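Local atomic coordinates of glucosamine-6-phosphate deaminase (Bacillus subtilis, PDB entry 2BKX), a protein that belongs to the glucosamine-6-phosphate isomerase/6-phosphogluconolactonase family, single-chain here, with a Rossmann-like alpha/beta fold and a bound fructose -6-phosphate. Residues 67-72 and 78-83; 134-137 and 142-145. All blocks are in the same frame, centred on the assembly; numbering follows the deposited sequence.

Contact 1 (67-72 and 78-83). With F6R (fructose -6-phosphate), chain C.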
ATOM      1  N   ASP A  67      -4.307  -0.984   5.008  1.00  6.51           N
ATOM      2  CA  ASP A  67      -5.720  -1.322   5.033  1.00  7.86           C
ATOM      3  C   ASP A  67      -6.014  -2.753   5.408  1.00  7.04           C
ATOM      4  O   ASP A  67      -5.129  -3.613   5.442  1.00  6.61           O
ATOM      5  CB  ASP A  67      -6.407  -0.929   3.700  1.00  9.61           C
ATOM      6  CG  ASP A  67      -5.646  -1.233   2.485  0.50 10.67           C
ATOM      7  OD1 ASP A  67      -5.799  -0.365   1.591  0.50 11.10           O
ATOM      8  OD2 ASP A  67      -4.934  -2.276   2.365  0.50 11.94           O
ATOM      9  N   GLU A  68      -7.283  -3.006   5.725  1.00  6.01           N
ATOM     10  CA  GLU A  68      -7.791  -4.350   6.001  1.00  6.73           C
ATOM     11  C   GLU A  68      -9.267  -4.349   5.713  1.00  6.18           C
ATOM     12  O   GLU A  68      -9.946  -3.324   5.868  1.00  7.35           O
ATOM     13  CB  GLU A  68      -7.540  -4.763   7.438  1.00  6.64           C
ATOM     14  CG  GLU A  68      -8.076  -6.128   7.870  1.00  6.20           C
ATOM     15  CD  GLU A  68      -7.506  -7.303   7.085  1.00  7.78           C
ATOM     16  OE1 GLU A  68      -7.800  -7.440   5.876  1.00  6.78           O
ATOM     17  OE2 GLU A  68      -6.713  -8.078   7.693  1.00 10.58           O
ATOM     18  N   TYR A  69      -9.778  -5.475   5.238  1.00  6.23           N
ATOM     19  CA  TYR A  69     -11.203  -5.576   4.965  1.00  6.48           C
ATOM     20  C   TYR A  69     -11.987  -5.661   6.291  1.00  6.61           C
ATOM     21  O   TYR A  69     -11.567  -6.306   7.252  1.00  7.89           O
ATOM     22  CB  TYR A  69     -11.511  -6.820   4.159  1.00  6.42           C
ATOM     23  CG  TYR A  69     -11.133  -6.796   2.703  1.00  5.98           C
ATOM     24  CD1 TYR A  69     -10.152  -7.646   2.210  1.00  6.58           C
ATOM     25  CD2 TYR A  69     -11.761  -5.955   1.798  1.00  7.19           C
ATOM     26  CE1 TYR A  69      -9.806  -7.646   0.863  1.00  7.08           C
ATOM     27  CE2 TYR A  69     -11.437  -5.942   0.456  1.00  7.72           C
ATOM     28  CZ  TYR A  69     -10.490  -6.811  -0.014  1.00  6.95           C
ATOM     29  OH  TYR A  69     -10.222  -6.790  -1.356  1.00  8.23           O
ATOM     30  N   ALA A  70     -13.160  -5.030   6.320  1.00  5.97           N
ATOM     31  CA  ALA A  70     -14.039  -5.126   7.483  1.00  7.33           C
ATOM     32  C   ALA A  70     -14.721  -6.461   7.519  1.00  8.40           C
ATOM     33  O   ALA A  70     -15.228  -6.946   6.529  1.00  9.76           O
ATOM     34  CB  ALA A  70     -15.094  -4.016   7.475  1.00  8.77           C
ATOM     35  N   GLY A  71     -14.709  -7.066   8.689  1.00  9.76           N
ATOM     36  CA  GLY A  71     -15.440  -8.299   8.923  1.00 10.48           C
ATOM     37  C   GLY A  71     -14.630  -9.550   8.720  1.00 10.25           C
ATOM     38  O   GLY A  71     -15.174 -10.648   8.912  1.00 13.57           O
ATOM     39  N   LEU A  72     -13.356  -9.427   8.341  1.00  9.90           N
ATOM     40  CA  LEU A  72     -12.499 -10.593   8.170  1.00 10.07           C
ATOM     41  C   LEU A  72     -11.535 -10.726   9.342  1.00 10.60           C
ATOM     42  O   LEU A  72     -10.882  -9.761   9.737  1.00 12.11           O
ATOM     43  CB  LEU A  72     -11.708 -10.528   6.862  1.00  9.43           C
ATOM     44  CG  LEU A  72     -12.470 -10.445   5.554  1.00  8.92           C
ATOM     45  CD1 LEU A  72     -11.566 -10.595   4.358  1.00 10.16           C
ATOM     46  CD2 LEU A  72     -13.613 -11.475   5.489  1.00 12.60           C
ATOM     47  N   ASN A  78      -8.520 -14.363   2.837  1.00  6.39           N
ATOM     48  CA  ASN A  78      -8.660 -13.116   2.078  1.00  6.17           C
ATOM     49  C   ASN A  78      -8.347 -11.869   2.875  1.00  6.10           C
ATOM     50  O   ASN A  78      -8.419 -10.767   2.340  1.00  7.59           O
ATOM     51  CB  ASN A  78     -10.049 -13.007   1.449  1.00  7.44           C
ATOM     52  CG  ASN A  78     -10.141 -13.791   0.206  1.00  9.41           C
ATOM     53  OD1 ASN A  78      -9.578 -13.389  -0.847  1.00 10.30           O
ATOM     54  ND2 ASN A  78     -10.771 -14.929   0.290  1.00  7.94           N
ATOM     55  N   SER A  79      -7.978 -12.035   4.137  1.00  6.09           N
ATOM     56  CA  SER A  79      -7.557 -10.882   4.928  1.00  6.32           C
ATOM     57  C   SER A  79      -6.175 -10.416   4.545  1.00  6.14           C
ATOM     58  O   SER A  79      -5.363 -11.168   4.047  1.00  6.01           O
ATOM     59  CB  SER A  79      -7.590 -11.194   6.403  1.00  7.83           C
ATOM     60  OG  SER A  79      -6.561 -12.051   6.780  1.00  8.55           O
ATOM     61  N   TYR A  80      -5.947  -9.128   4.736  1.00  6.06           N
ATOM     62  CA  TYR A  80      -4.625  -8.589   4.510  1.00  6.15           C
ATOM     63  C   TYR A  80      -3.603  -8.983   5.580  1.00  6.02           C
ATOM     64  O   TYR A  80      -2.395  -9.003   5.302  1.00  6.87           O
ATOM     65  CB  TYR A  80      -4.724  -7.082   4.266  1.00  6.37           C
ATOM     66  CG  TYR A  80      -5.400  -6.751   2.921  1.00  5.80           C
ATOM     67  CD1 TYR A  80      -5.962  -5.509   2.688  1.00  8.10           C
ATOM     68  CD2 TYR A  80      -5.432  -7.665   1.882  1.00  9.11           C
ATOM     69  CE1 TYR A  80      -6.552  -5.175   1.468  1.00  9.51           C
ATOM     70  CE2 TYR A  80      -6.020  -7.349   0.665  1.00  7.88           C
ATOM     71  CZ  TYR A  80      -6.579  -6.111   0.457  1.00  6.98           C
ATOM     72  OH  TYR A  80      -7.125  -5.766  -0.778  1.00  9.30           O
ATOM     73  N   HIS A  81      -4.082  -9.309   6.774  1.00  6.49           N
ATOM     74  CA  HIS A  81      -3.234  -9.965   7.760  1.00  7.33           C
ATOM     75  C   HIS A  81      -2.653 -11.242   7.159  1.00  6.40           C
ATOM     76  O   HIS A  81      -1.467 -11.476   7.209  1.00  7.10           O
ATOM     77  CB  HIS A  81      -3.986 -10.368   9.049  1.00  8.53           C
ATOM     78  CG  HIS A  81      -4.175  -9.288  10.050  1.00  9.26           C
ATOM     79  ND1 HIS A  81      -5.068  -8.240   9.875  1.00 12.36           N
ATOM     80  CD2 HIS A  81      -3.584  -9.088  11.256  1.00  9.51           C
ATOM     81  CE1 HIS A  81      -5.033  -7.465  10.951  1.00 11.41           C
ATOM     82  NE2 HIS A  81      -4.137  -7.943  11.794  1.00 12.29           N
ATOM     83  N   PHE A  82      -3.503 -12.086   6.598  1.00  6.84           N
ATOM     84  CA  PHE A  82      -3.015 -13.342   6.014  1.00  7.15           C
ATOM     85  C   PHE A  82      -2.073 -13.090   4.873  1.00  7.22           C
ATOM     86  O   PHE A  82      -1.022 -13.716   4.784  1.00  7.17           O
ATOM     87  CB  PHE A  82      -4.246 -14.143   5.552  1.00  7.89           C
ATOM     88  CG  PHE A  82      -3.931 -15.484   4.963  1.00  9.15           C
ATOM     89  CD1 PHE A  82      -4.076 -16.645   5.714  1.00 13.04           C
ATOM     90  CD2 PHE A  82      -3.467 -15.586   3.671  1.00  9.07           C
ATOM     91  CE1 PHE A  82      -3.802 -17.916   5.145  1.00 14.39           C
ATOM     92  CE2 PHE A  82      -3.179 -16.854   3.108  1.00 13.63           C
ATOM     93  CZ  PHE A  82      -3.322 -17.984   3.871  1.00 14.54           C
ATOM     94  N   TYR A  83      -2.438 -12.159   3.987  1.00  6.66           N
ATOM     95  CA  TYR A  83      -1.542 -11.830   2.882  1.00  5.84           C
ATOM     96  C   TYR A  83      -0.149 -11.455   3.398  1.00  5.79           C
ATOM     97  O   TYR A  83       0.861 -11.942   2.913  1.00  6.07           O
ATOM     98  CB  TYR A  83      -2.120 -10.672   2.092  1.00  5.64           C
ATOM     99  CG  TYR A  83      -1.289 -10.110   0.952  1.00  5.46           C
ATOM    100  CD1 TYR A  83      -1.673 -10.243  -0.384  1.00  6.35           C
ATOM    101  CD2 TYR A  83      -0.152  -9.373   1.219  1.00  5.81           C
ATOM    102  CE1 TYR A  83      -0.939  -9.635  -1.393  1.00  6.31           C
ATOM    103  CE2 TYR A  83       0.579  -8.772   0.234  1.00  5.97           C
ATOM    104  CZ  TYR A  83       0.186  -8.890  -1.084  1.00  5.88           C
ATOM    105  OH  TYR A  83       0.897  -8.255  -2.081  1.00  7.00           O
TER
HETATM  106  C1  F6R C1243      -3.061  -1.866  -1.074  1.00 16.24           C
HETATM  107  C2  F6R C1243      -4.142  -0.828  -1.295  1.00 12.72           C
HETATM  108  C3  F6R C1243      -4.906  -0.601  -2.607  1.00  8.62           C
HETATM  109  C4  F6R C1243      -4.239  -1.255  -3.834  1.00  6.82           C
HETATM  110  C5  F6R C1243      -4.981  -1.003  -5.136  1.00  7.20           C
HETATM  111  C6  F6R C1243      -4.314  -1.713  -6.309  1.00  6.19           C
HETATM  112  O1  F6R C1243      -2.825  -2.112   0.326  1.00 14.45           O
HETATM  113  O2  F6R C1243      -4.379  -0.091  -0.363  1.00 18.38           O
HETATM  114  O3  F6R C1243      -4.935   0.790  -2.874  1.00  8.67           O
HETATM  115  O4  F6R C1243      -2.914  -0.747  -3.943  1.00  7.31           O
HETATM  116  O5  F6R C1243      -6.351  -1.374  -5.047  1.00  7.57           O
HETATM  117  O6  F6R C1243      -4.433  -3.130  -6.110  1.00  5.77           O
HETATM  118  P   F6R C1243      -3.614  -4.118  -7.059  1.00  5.35           P
HETATM  119  O1P F6R C1243      -2.162  -3.949  -6.705  1.00  5.89           O
HETATM  120  O2P F6R C1243      -3.883  -3.659  -8.467  1.00  6.22           O
HETATM  121  O3P F6R C1243      -4.106  -5.498  -6.767  1.00  5.38           O
HETATM  122  O   HOH W   1      -5.469  -3.291  -0.918  1.00 25.73           O

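Contact 2 (134-137 and 142-145)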
ATOM      1  N   GLY A 134      -5.568   2.351  -7.382  1.00  6.73           N
ATOM      2  CA  GLY A 134      -6.754   1.734  -7.920  1.00  6.92           C
ATOM      3  C   GLY A 134      -6.956   2.125  -9.363  1.00  7.87           C
ATOM      4  O   GLY A 134      -6.429   3.144  -9.844  1.00  7.16           O
ATOM      5  N   ARG A 135      -7.836   1.386 -10.023  1.00  8.59           N
ATOM      6  CA  ARG A 135      -8.191   1.714 -11.377  1.00  9.61           C
ATOM      7  C   ARG A 135      -8.785   3.113 -11.445  1.00  9.25           C
ATOM      8  O   ARG A 135      -8.671   3.792 -12.475  1.00 11.02           O
ATOM      9  CB  ARG A 135      -9.188   0.682 -11.955  1.00  9.98           C
ATOM     10  CG  ARG A 135      -8.643  -0.707 -12.080  0.50 11.91           C
ATOM     11  CD  ARG A 135      -9.759  -1.693 -12.472  0.50 13.65           C
ATOM     12  NE  ARG A 135      -9.225  -3.050 -12.523  0.50 16.36           N
ATOM     13  CZ  ARG A 135      -9.905  -4.158 -12.805  0.50 18.51           C
ATOM     14  NH1 ARG A 135      -9.268  -5.320 -12.802  0.50 16.97           N
ATOM     15  NH2 ARG A 135     -11.201  -4.121 -13.102  0.50 21.67           N
ATOM     16  N   ASN A 136      -9.427   3.540 -10.351  1.00  8.53           N
ATOM     17  CA  ASN A 136     -10.043   4.834 -10.206  1.00  8.65           C
ATOM     18  C   ASN A 136      -9.183   5.877  -9.477  1.00  8.51           C
ATOM     19  O   ASN A 136      -9.676   6.922  -9.062  1.00  8.94           O
ATOM     20  CB  ASN A 136     -11.384   4.714  -9.452  1.00  8.74           C
ATOM     21  CG  ASN A 136     -11.221   4.192  -8.042  1.00  8.57           C
ATOM     22  OD1 ASN A 136     -10.101   3.937  -7.589  1.00  9.73           O
ATOM     23  ND2 ASN A 136     -12.331   4.045  -7.331  1.00  8.23           N
ATOM     24  N   GLY A 137      -7.903   5.577  -9.285  1.00  7.98           N
ATOM     25  CA  GLY A 137      -7.021   6.494  -8.599  1.00  6.99           C
ATOM     26  C   GLY A 137      -6.998   6.415  -7.089  1.00  6.43           C
ATOM     27  O   GLY A 137      -6.283   7.182  -6.455  1.00  6.98           O
ATOM     28  N   ASN A 142      -8.923   4.859   0.067  1.00  5.71           N
ATOM     29  CA  ASN A 142      -9.465   6.217  -0.048  1.00  5.78           C
ATOM     30  C   ASN A 142     -10.010   6.420  -1.442  1.00  6.24           C
ATOM     31  O   ASN A 142      -9.231   6.621  -2.374  1.00  5.92           O
ATOM     32  CB  ASN A 142      -8.392   7.252   0.281  1.00  5.58           C
ATOM     33  CG  ASN A 142      -7.878   7.103   1.675  1.00  5.55           C
ATOM     34  OD1 ASN A 142      -8.545   7.516   2.637  1.00  7.01           O
ATOM     35  ND2 ASN A 142      -6.682   6.563   1.809  1.00  5.96           N
ATOM     36  N   GLU A 143     -11.336   6.261  -1.574  1.00  6.74           N
ATOM     37  CA  GLU A 143     -11.987   6.311  -2.875  1.00  6.71           C
ATOM     38  C   GLU A 143     -12.210   7.750  -3.312  1.00  6.78           C
ATOM     39  O   GLU A 143     -12.129   8.683  -2.505  1.00  6.93           O
ATOM     40  CB  GLU A 143     -13.313   5.567  -2.835  1.00  6.90           C
ATOM     41  CG  GLU A 143     -13.215   4.088  -2.444  1.00  7.96           C
ATOM     42  CD  GLU A 143     -12.784   3.130  -3.524  1.00  7.97           C
ATOM     43  OE1 GLU A 143     -12.057   3.524  -4.456  1.00  7.68           O
ATOM     44  OE2 GLU A 143     -13.188   1.935  -3.491  1.00  8.21           O
ATOM     45  N   PRO A 144     -12.527   7.954  -4.601  1.00  6.93           N
ATOM     46  CA  PRO A 144     -12.843   9.305  -5.051  1.00  7.77           C
ATOM     47  C   PRO A 144     -13.839  10.022  -4.174  1.00  8.05           C
ATOM     48  O   PRO A 144     -14.827   9.437  -3.713  1.00  9.37           O
ATOM     49  CB  PRO A 144     -13.382   9.053  -6.457  1.00  9.06           C
ATOM     50  CG  PRO A 144     -12.643   7.842  -6.915  1.00  8.91           C
ATOM     51  CD  PRO A 144     -12.545   6.983  -5.707  1.00  7.20           C
ATOM     52  N   GLY A 145     -13.516  11.284  -3.897  1.00  8.04           N
ATOM     53  CA  GLY A 145     -14.296  12.101  -3.009  1.00  8.58           C
ATOM     54  C   GLY A 145     -13.777  12.202  -1.597  1.00  9.28           C
ATOM     55  O   GLY A 145     -14.351  12.930  -0.788  1.00 11.25           O
TER

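Contact 1 (67-72 and 78-83)
Glu68 lays its carboxylate against the start of helix 80-89 and both oxygens accept hydrogen bonds there. Glu68 OE1 takes Tyr80 N on its syn side at 2.8 Å, nearly straight at 168°, and turns its anti lone pair to Tyr69 N. Glu68 OE2 receives His81 N at 3.0 Å, tilted from the carboxylate plane, and His81 ND1 at 2.7 Å through its anti lone pair. OE2 lies in the imidazole plane, and this in-plane bond from ND1 restrains the rotation of the His81 ring; the carboxylate is nearly coplanar with it. Glu68 CG anti to the backbone N (chi1 177°) and a bend at chi2 carry the acid group to this first turn, where the negative charge probably suits the helix dipole. Ser79 is the N-cap: its OG accepts from Phe82 N and is also hydrogen-bonded to Asp76 O.

The aromatic contact is oblique: Tyr69 CE1 lies 3.6 Å from Tyr80 CZ, with the ring planes at 38°. Tyr69 OH bonds to Asn165. Leu72 CD1 rests on Asn78 O.

At the ligand, Asp67 OD2 accepts from O1 of fructose -6-phosphate at 2.9 Å and lies 3.4 Å from Tyr80 CD1.

The contact joins strand 62-69 to the following helix of a beta-alpha-beta unit, with strand 178-181 running antiparallel alongside the strand.

Contact 2 (134-137 and 142-145)
Asn136 reaches from a type I beta turn, Gly134 to Gly137, to Glu143 and Pro144 farther along the same loop, which links strands 128-131 and 153-156 of this Rossmann-like fold. The turn is closed by Gly137 N bonding to Gly134 O. With CG placed between the backbone N and the carbonyl carbon (chi1 63°), the Asn136 amide projects from the turn toward 142-145. Its two ends do different work: ND2 donates a hydrogen bond to Glu143 OE1, while OD1 accepts from the backbone N of His138, so the amide is held from both sides of its polar group.

Pro144 touches Asn136 through CD and CG, CD lying 3.4 Å from Asn136 ND2 and CG 3.8 Å from Asn136 O.

Glu143 is buried, and its chain bends at chi2 (-80°) to bring the carboxylate back to the turn. OE2 is bonded to Thr161 OG1 and Asn158 N. OE1 also bonds to ND1 of His138, whose NE2 is hydrogen-bonded to fructose -6-phosphate, making Glu143 a second-shell partner of the pocket.

Amide and carboxylate planes stand almost perpendicular: Asn136 ND2 meets Glu143 OE1 at 2.9 Å and 166°; the donor sits above the Glu143 carboxylate plane, while the acceptor OE1 lies close to the plane of the Asn136 amide.

Overall arrangement
Contact 1 is buried and ties a strand to a helix, whereas contact 2 is partly buried and joins two parts of one loop; they share no secondary-structure element. Their centres lie 19 Å apart and their nearest atoms about 6 Å, without touching, and contact 1 closes along the chain before contact 2 opens. Each uses a glutamate carboxylate as acceptor. In contact 1 it serves backbone and imidazole N-H groups at a helix start, beside aromatic packing; in contact 2 a side-chain amide meets it, with a proline alongside. Contact 1 reaches fructose -6-phosphate directly through Asp67; contact 2 stands one shell back, Glu143 holding His138, which bonds to the ligand.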